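Local atomic coordinates of putative HAD family hydrolase (Streptomyces avermitilis, PDB entry 3MMZ), a protein that forms the HAD-type, probably ester-hydrolysing domain of a longer enzyme that probably also makes CMP-N-acylneuraminate from N-acylneuraminate and CTP. Residues 4-9 with 138-143; 106-111 with 149-154; 124-127 with 133-136. All coordinates share one frame; numbering follows the deposited sequence.

Interaction 1 of 3, residues 4-9 with 138-143. With CA (calcium ion), chain F.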
# COMPACT_ATOMS: atom_id res chain seq x y z
N GLY D 4 27.28 2.41 10.63
CA GLY D 4 26.08 2.50 9.80
C GLY D 4 26.22 3.42 8.60
O GLY D 4 25.32 3.47 7.76
N ALA D 5 27.34 4.14 8.50
CA ALA D 5 27.55 5.07 7.38
C ALA D 5 27.34 4.37 6.03
O ALA D 5 27.72 3.21 5.84
CB ALA D 5 28.93 5.72 7.45
N LEU D 6 26.70 5.08 5.11
CA LEU D 6 26.51 4.58 3.75
C LEU D 6 27.85 4.67 3.00
O LEU D 6 28.69 5.51 3.34
CB LEU D 6 25.42 5.39 3.04
CG LEU D 6 24.02 5.33 3.67
CD1 LEU D 6 23.05 6.18 2.86
CD2 LEU D 6 23.52 3.87 3.78
N PRO D 7 28.07 3.80 2.01
CA PRO D 7 29.31 3.85 1.23
C PRO D 7 29.39 5.13 0.41
O PRO D 7 28.35 5.67 0.00
CB PRO D 7 29.19 2.64 0.29
CG PRO D 7 27.70 2.45 0.14
CD PRO D 7 27.14 2.78 1.49
N THR D 8 30.60 5.64 0.21
CA THR D 8 30.83 6.77 -0.67
C THR D 8 31.86 6.34 -1.71
O THR D 8 32.48 5.29 -1.57
CB THR D 8 31.40 8.00 0.07
OG1 THR D 8 32.76 7.74 0.45
CG2 THR D 8 30.58 8.34 1.31
N ALA D 9 32.06 7.19 -2.73
CA ALA D 9 33.04 6.93 -3.78
C ALA D 9 34.46 6.64 -3.27
O ALA D 9 35.20 5.88 -3.91
CB ALA D 9 33.07 8.09 -4.78
N ALA D 138 24.00 -7.51 6.07
CA ALA D 138 24.50 -6.39 5.28
C ALA D 138 25.07 -5.25 6.13
O ALA D 138 24.70 -5.07 7.30
CB ALA D 138 23.38 -5.86 4.39
N ARG D 139 25.95 -4.49 5.52
CA ARG D 139 26.48 -3.27 6.13
C ARG D 139 25.56 -2.08 5.83
O ARG D 139 25.50 -1.11 6.59
CB ARG D 139 27.90 -3.03 5.62
CG ARG D 139 28.63 -1.87 6.27
CD ARG D 139 30.09 -1.86 5.86
NE ARG D 139 30.80 -0.71 6.41
CZ ARG D 139 32.12 -0.52 6.31
NH1 ARG D 139 32.89 -1.41 5.68
NH2 ARG D 139 32.68 0.56 6.83
N ALA D 140 24.83 -2.18 4.72
CA ALA D 140 23.84 -1.18 4.32
C ALA D 140 22.65 -1.90 3.68
O ALA D 140 22.82 -2.99 3.12
CB ALA D 140 24.47 -0.19 3.36
N VAL D 141 21.46 -1.31 3.77
CA VAL D 141 20.24 -1.94 3.24
C VAL D 141 19.51 -0.87 2.44
O VAL D 141 19.32 0.24 2.92
CB VAL D 141 19.31 -2.47 4.38
CG1 VAL D 141 18.06 -3.15 3.82
CG2 VAL D 141 20.07 -3.44 5.31
N THR D 142 19.12 -1.20 1.20
CA THR D 142 18.41 -0.21 0.39
C THR D 142 16.97 -0.08 0.90
O THR D 142 16.48 -0.97 1.61
CB THR D 142 18.39 -0.58 -1.11
OG1 THR D 142 17.57 -1.73 -1.32
CG2 THR D 142 19.80 -0.82 -1.64
N THR D 143 16.31 1.02 0.55
CA THR D 143 14.89 1.18 0.85
C THR D 143 14.04 0.60 -0.27
O THR D 143 12.92 0.14 -0.05
CB THR D 143 14.52 2.67 1.05
OG1 THR D 143 14.81 3.39 -0.15
CG2 THR D 143 15.31 3.27 2.17
CA CA F . 23.88 -5.07 9.45
O HOH W 1 24.21 1.52 6.52
O HOH W 2 29.21 1.61 7.49
O HOH W 3 26.09 -4.04 10.08
O HOH W 4 25.58 -6.68 10.44
O HOH W 5 21.77 -4.63 8.54
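Leu6 and Pro7 touch Ala140 only lightly, and two waters bridge the rest: no direct hydrogen bond links the N-terminal residues 4-9 to 138-143. One water donates hydrogen bonds to two carbonyls, lying 2.6 Å from Gly4 O and 2.9 Å from Arg139 O. The other donates to Ala5 O and accepts from Arg139 NE at 3.0 Å, lying at the edge of the guanidinium and in its plane; the side chain of Arg139, anti at each of its first three torsions (chi1 -174°), carries NE out to that water. Beside the waters, Ala140 points its methyl at the loop, with CB 4.2 Å from Leu6 CD2 and 4.4 Å from Pro7 CD, an apolar touch. Ala140 belongs to strand 140-141, an outermost strand within this chain of the parallel sheet of a Rossmann-like HAD fold, so the loop before strand 14-17 runs past the sheet's margin. Farther out, Leu6 also packs on Trp157 of helix 150-159 and on Val133 of a second subunit, while Arg139 makes a cation-pi contact with Trp123. Ala138 O, 2.3 Å from a calcium ion, shares that metal with Gly136 O and with the same two carbonyls of the second subunit.

Interaction 2 of 3, residues 106-111 with 149-154. With CA (calcium ion), chain M.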
# COMPACT_ATOMS: atom_id res chain seq x y z
N LEU D 106 32.08 -3.38 -3.01
CA LEU D 106 30.67 -3.33 -2.66
C LEU D 106 29.96 -4.47 -3.38
O LEU D 106 30.01 -4.57 -4.61
CB LEU D 106 30.08 -1.97 -3.05
CG LEU D 106 28.68 -1.62 -2.52
CD1 LEU D 106 28.49 -0.11 -2.55
CD2 LEU D 106 27.62 -2.30 -3.37
N TYR D 107 29.33 -5.36 -2.62
CA TYR D 107 28.60 -6.47 -3.21
C TYR D 107 27.13 -6.36 -2.83
O TYR D 107 26.82 -6.23 -1.66
CB TYR D 107 29.15 -7.82 -2.73
CG TYR D 107 28.35 -9.00 -3.27
CD1 TYR D 107 28.64 -9.55 -4.52
CD2 TYR D 107 27.31 -9.57 -2.53
CE1 TYR D 107 27.92 -10.64 -5.02
CE2 TYR D 107 26.57 -10.66 -3.03
CZ TYR D 107 26.89 -11.19 -4.27
OH TYR D 107 26.19 -12.26 -4.78
N VAL D 108 26.25 -6.46 -3.82
CA VAL D 108 24.80 -6.37 -3.58
C VAL D 108 24.13 -7.72 -3.77
O VAL D 108 24.30 -8.35 -4.82
CB VAL D 108 24.11 -5.38 -4.56
CG1 VAL D 108 22.72 -4.98 -4.05
CG2 VAL D 108 24.96 -4.15 -4.74
N GLY D 109 23.36 -8.15 -2.77
CA GLY D 109 22.65 -9.43 -2.87
C GLY D 109 21.31 -9.43 -2.15
O GLY D 109 20.90 -8.40 -1.61
N ASN D 110 20.63 -10.57 -2.17
CA ASN D 110 19.27 -10.68 -1.65
C ASN D 110 18.95 -11.99 -0.92
O ASN D 110 17.92 -12.07 -0.28
CB ASN D 110 18.25 -10.52 -2.78
CG ASN D 110 18.10 -11.80 -3.59
OD1 ASN D 110 19.06 -12.24 -4.21
ND2 ASN D 110 16.92 -12.40 -3.56
N ASP D 111 19.80 -13.01 -1.03
CA ASP D 111 19.41 -14.33 -0.49
C ASP D 111 20.53 -15.03 0.27
O ASP D 111 21.67 -14.60 0.23
CB ASP D 111 18.79 -15.24 -1.57
CG ASP D 111 17.63 -16.09 -1.04
OD1 ASP D 111 17.68 -16.60 0.10
OD2 ASP D 111 16.64 -16.28 -1.78
N GLY D 149 14.59 -0.70 -8.67
CA GLY D 149 15.61 0.37 -8.72
C GLY D 149 16.54 0.44 -7.52
O GLY D 149 17.02 1.51 -7.15
N ALA D 150 16.82 -0.72 -6.92
CA ALA D 150 17.72 -0.80 -5.77
C ALA D 150 19.15 -0.39 -6.14
O ALA D 150 19.84 0.24 -5.34
CB ALA D 150 17.71 -2.21 -5.18
N ILE D 151 19.60 -0.74 -7.35
CA ILE D 151 20.95 -0.36 -7.77
C ILE D 151 21.03 1.14 -8.06
O ILE D 151 22.05 1.79 -7.76
CB ILE D 151 21.46 -1.19 -8.98
CG1 ILE D 151 21.14 -2.70 -8.81
CG2 ILE D 151 22.98 -0.99 -9.17
CD1 ILE D 151 21.60 -3.30 -7.48
N ARG D 152 19.96 1.70 -8.61
CA ARG D 152 19.89 3.14 -8.79
C ARG D 152 20.01 3.88 -7.46
O ARG D 152 20.71 4.88 -7.37
CB ARG D 152 18.63 3.58 -9.52
CG ARG D 152 18.80 4.99 -10.11
CD ARG D 152 17.54 5.76 -10.08
NE ARG D 152 17.71 7.19 -10.39
CZ ARG D 152 18.11 8.11 -9.51
NH1 ARG D 152 18.21 9.38 -9.87
NH2 ARG D 152 18.43 7.76 -8.26
N GLU D 153 19.36 3.37 -6.42
CA GLU D 153 19.49 3.94 -5.07
C GLU D 153 20.94 3.90 -4.57
O GLU D 153 21.45 4.90 -4.06
CB GLU D 153 18.57 3.21 -4.09
CG GLU D 153 18.55 3.81 -2.69
CD GLU D 153 17.61 3.09 -1.74
OE1 GLU D 153 16.98 2.10 -2.14
OE2 GLU D 153 17.50 3.54 -0.57
N ILE D 154 21.60 2.75 -4.69
CA ILE D 154 23.01 2.61 -4.32
C ILE D 154 23.88 3.59 -5.12
O ILE D 154 24.79 4.22 -4.58
CB ILE D 154 23.49 1.15 -4.51
CG1 ILE D 154 22.67 0.23 -3.60
CG2 ILE D 154 25.00 1.01 -4.22
CD1 ILE D 154 22.84 -1.27 -3.88
CA CA M . 19.71 -13.71 -5.92
O HOH W 6 17.62 -14.74 -5.67
O HOH W 7 20.32 -15.23 -7.67
O HOH W 8 21.26 -14.63 -4.42
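Val108 and Ile154 meet tip to tip, and apolar contact is all that passes between strand residues 106-109 and the helix beginning at Ala150. Both methyls of Val108 straddle the end of Ile154: CG1 and CG2 each lie 3.7 Å from Ile154 CD1. With CG1 anti to the backbone N (chi1 -163°), Val108 also offers that methyl to Ile151 CD1 at 4.0 Å, the two side chains crossing at a slant. Leu106, two residues earlier on the same face of the strand, likewise lies aslant to Ile154, its CD1 4.0 Å from Ile154 CG2. Strand and helix axes come within 10.9 Å and run nearly antiparallel, at 155°. Leu17 and Val125, from the strands flanking 105-109, add to the same buried layer.

Metal coordination takes over beyond the strand's C-terminal end. Asn110 OD1 binds a calcium ion at 2.3 Å, alongside Asp18 OD2, Asp20 O and three waters, while Asn110 ND2 donates to one of those waters at 3.2 Å, so both ends of the amide are engaged. Asp114 OD2 accepts from the backbone N of both Asn110 and Asp111, which probably helps to hold the loop that presents the ligand.

A helix packed on the central strands, with metal ligands at their C-terminal ends, is the layout of the HAD Rossmann-like fold; the site is consistent with the family's active site, calcium probably replacing magnesium.

Interaction 3 of 3, residues 124-127 with 133-136. With CA (calcium ion), chain F.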
# COMPACT_ATOMS: atom_id res chain seq x y z
N PRO D 124 29.07 -5.21 2.07
CA PRO D 124 27.93 -6.00 1.61
C PRO D 124 26.66 -5.16 1.74
O PRO D 124 26.48 -4.49 2.76
CB PRO D 124 27.88 -7.17 2.60
CG PRO D 124 28.60 -6.68 3.82
CD PRO D 124 29.63 -5.72 3.34
N VAL D 125 25.81 -5.20 0.71
CA VAL D 125 24.58 -4.41 0.67
C VAL D 125 23.40 -5.33 0.33
O VAL D 125 23.47 -6.14 -0.62
CB VAL D 125 24.66 -3.23 -0.34
CG1 VAL D 125 23.35 -2.42 -0.33
CG2 VAL D 125 25.86 -2.31 -0.04
N ALA D 126 22.34 -5.24 1.12
CA ALA D 126 21.15 -6.04 0.89
C ALA D 126 20.09 -5.14 0.29
O ALA D 126 19.93 -4.00 0.73
CB ALA D 126 20.64 -6.64 2.22
N VAL D 127 19.39 -5.64 -0.73
CA VAL D 127 18.18 -4.96 -1.23
C VAL D 127 17.08 -5.05 -0.17
O VAL D 127 17.13 -5.95 0.70
CB VAL D 127 17.72 -5.49 -2.61
CG1 VAL D 127 18.81 -5.25 -3.66
CG2 VAL D 127 17.36 -6.97 -2.55
N VAL D 133 17.68 -12.70 7.15
CA VAL D 133 19.07 -12.83 7.64
C VAL D 133 20.07 -12.02 6.80
O VAL D 133 21.09 -11.56 7.30
CB VAL D 133 19.54 -14.30 7.79
CG1 VAL D 133 18.60 -15.08 8.73
CG2 VAL D 133 19.65 -14.99 6.44
N VAL D 134 19.74 -11.85 5.52
CA VAL D 134 20.58 -11.11 4.59
C VAL D 134 20.51 -9.60 4.89
O VAL D 134 21.53 -8.91 4.88
CB VAL D 134 20.19 -11.41 3.12
CG1 VAL D 134 21.05 -10.61 2.12
CG2 VAL D 134 20.31 -12.91 2.84
N ARG D 135 19.30 -9.10 5.16
CA ARG D 135 19.15 -7.70 5.57
C ARG D 135 19.99 -7.40 6.80
O ARG D 135 20.69 -6.39 6.85
CB ARG D 135 17.68 -7.38 5.86
CG ARG D 135 16.83 -7.21 4.63
CD ARG D 135 15.39 -7.51 4.96
NE ARG D 135 14.67 -6.45 5.67
CZ ARG D 135 14.12 -6.59 6.89
NH1 ARG D 135 14.24 -7.73 7.57
NH2 ARG D 135 13.44 -5.57 7.43
N GLY D 136 19.95 -8.31 7.77
CA GLY D 136 20.77 -8.15 8.98
C GLY D 136 22.27 -8.16 8.70
O GLY D 136 23.00 -7.30 9.17
CA CA F . 23.88 -5.07 9.45
O HOH W 5 21.77 -4.63 8.54
O HOH W 3 26.09 -4.04 10.08
O HOH W 4 25.58 -6.68 10.44
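Val134 is the first residue of the helical turn 133-136 to meet strand 124-126, and it does so twice through Ala126. Its carbonyl O lies 3.6 Å from Ala126 CB, a van der Waals contact, and its CG1, set anti to the backbone N (chi1 179°), comes within 4.0 Å of the same methyl. Phe118 of helix 115-120 packs against Val134 as well.

Arg135 follows, and here the backbone comes close: Ala126 CB points at the helix and rests 3.8 Å from Arg135 CA; the small alanine methyl fits between strand and turn, with Ala126 CA and Arg135 CA 5.4 Å apart. Arg135 CG passes 4.1 Å from Val127 O, without a bond. Beyond that the chain bends at chi3 (77°), and the guanidinium is taken up by a second subunit, NH2 donating to Thr142 O and NH1 to Val141 O there. Arg135 O accepts a hydrogen bond from a water 2.7 Å away, and that water is itself a ligand of a calcium ion.

Gly136 binds the ion directly through its O, at 2.4 Å; Ala138 O and the matching carbonyls of the second subunit complete the protein ligands, which places the ion between two chains.

Strand 123-126, helix 132-137 and strand 140-141 form a beta-alpha-beta crossover of the parallel sheet, here with a calcium-bridged subunit interface at the end of its helix.

In the fold
Strands 105-109, 123-126 and 140-141 lie side by side in one parallel sheet and tie the three contacts together. Tyr107 O accepts from Val125 N at 2.8 Å between interactions 2 and 3, and Thr142 N reaches Ala126 O at 3.0 Å between interactions 1 and 3. Interactions 1 and 2 meet where Thr143 OG1 and Glu153 OE2 lie 2.7 Å apart, probably hydrogen-bonded. Their centres are about 10 Å apart, those of interactions 2 and 3 about 9 Å. Two different calcium ions are involved: interactions 1 and 3 share the one at the subunit interface, whereas interaction 2 reaches the ion of Asp18 and Asp20, whose pattern is consistent with the HAD active site.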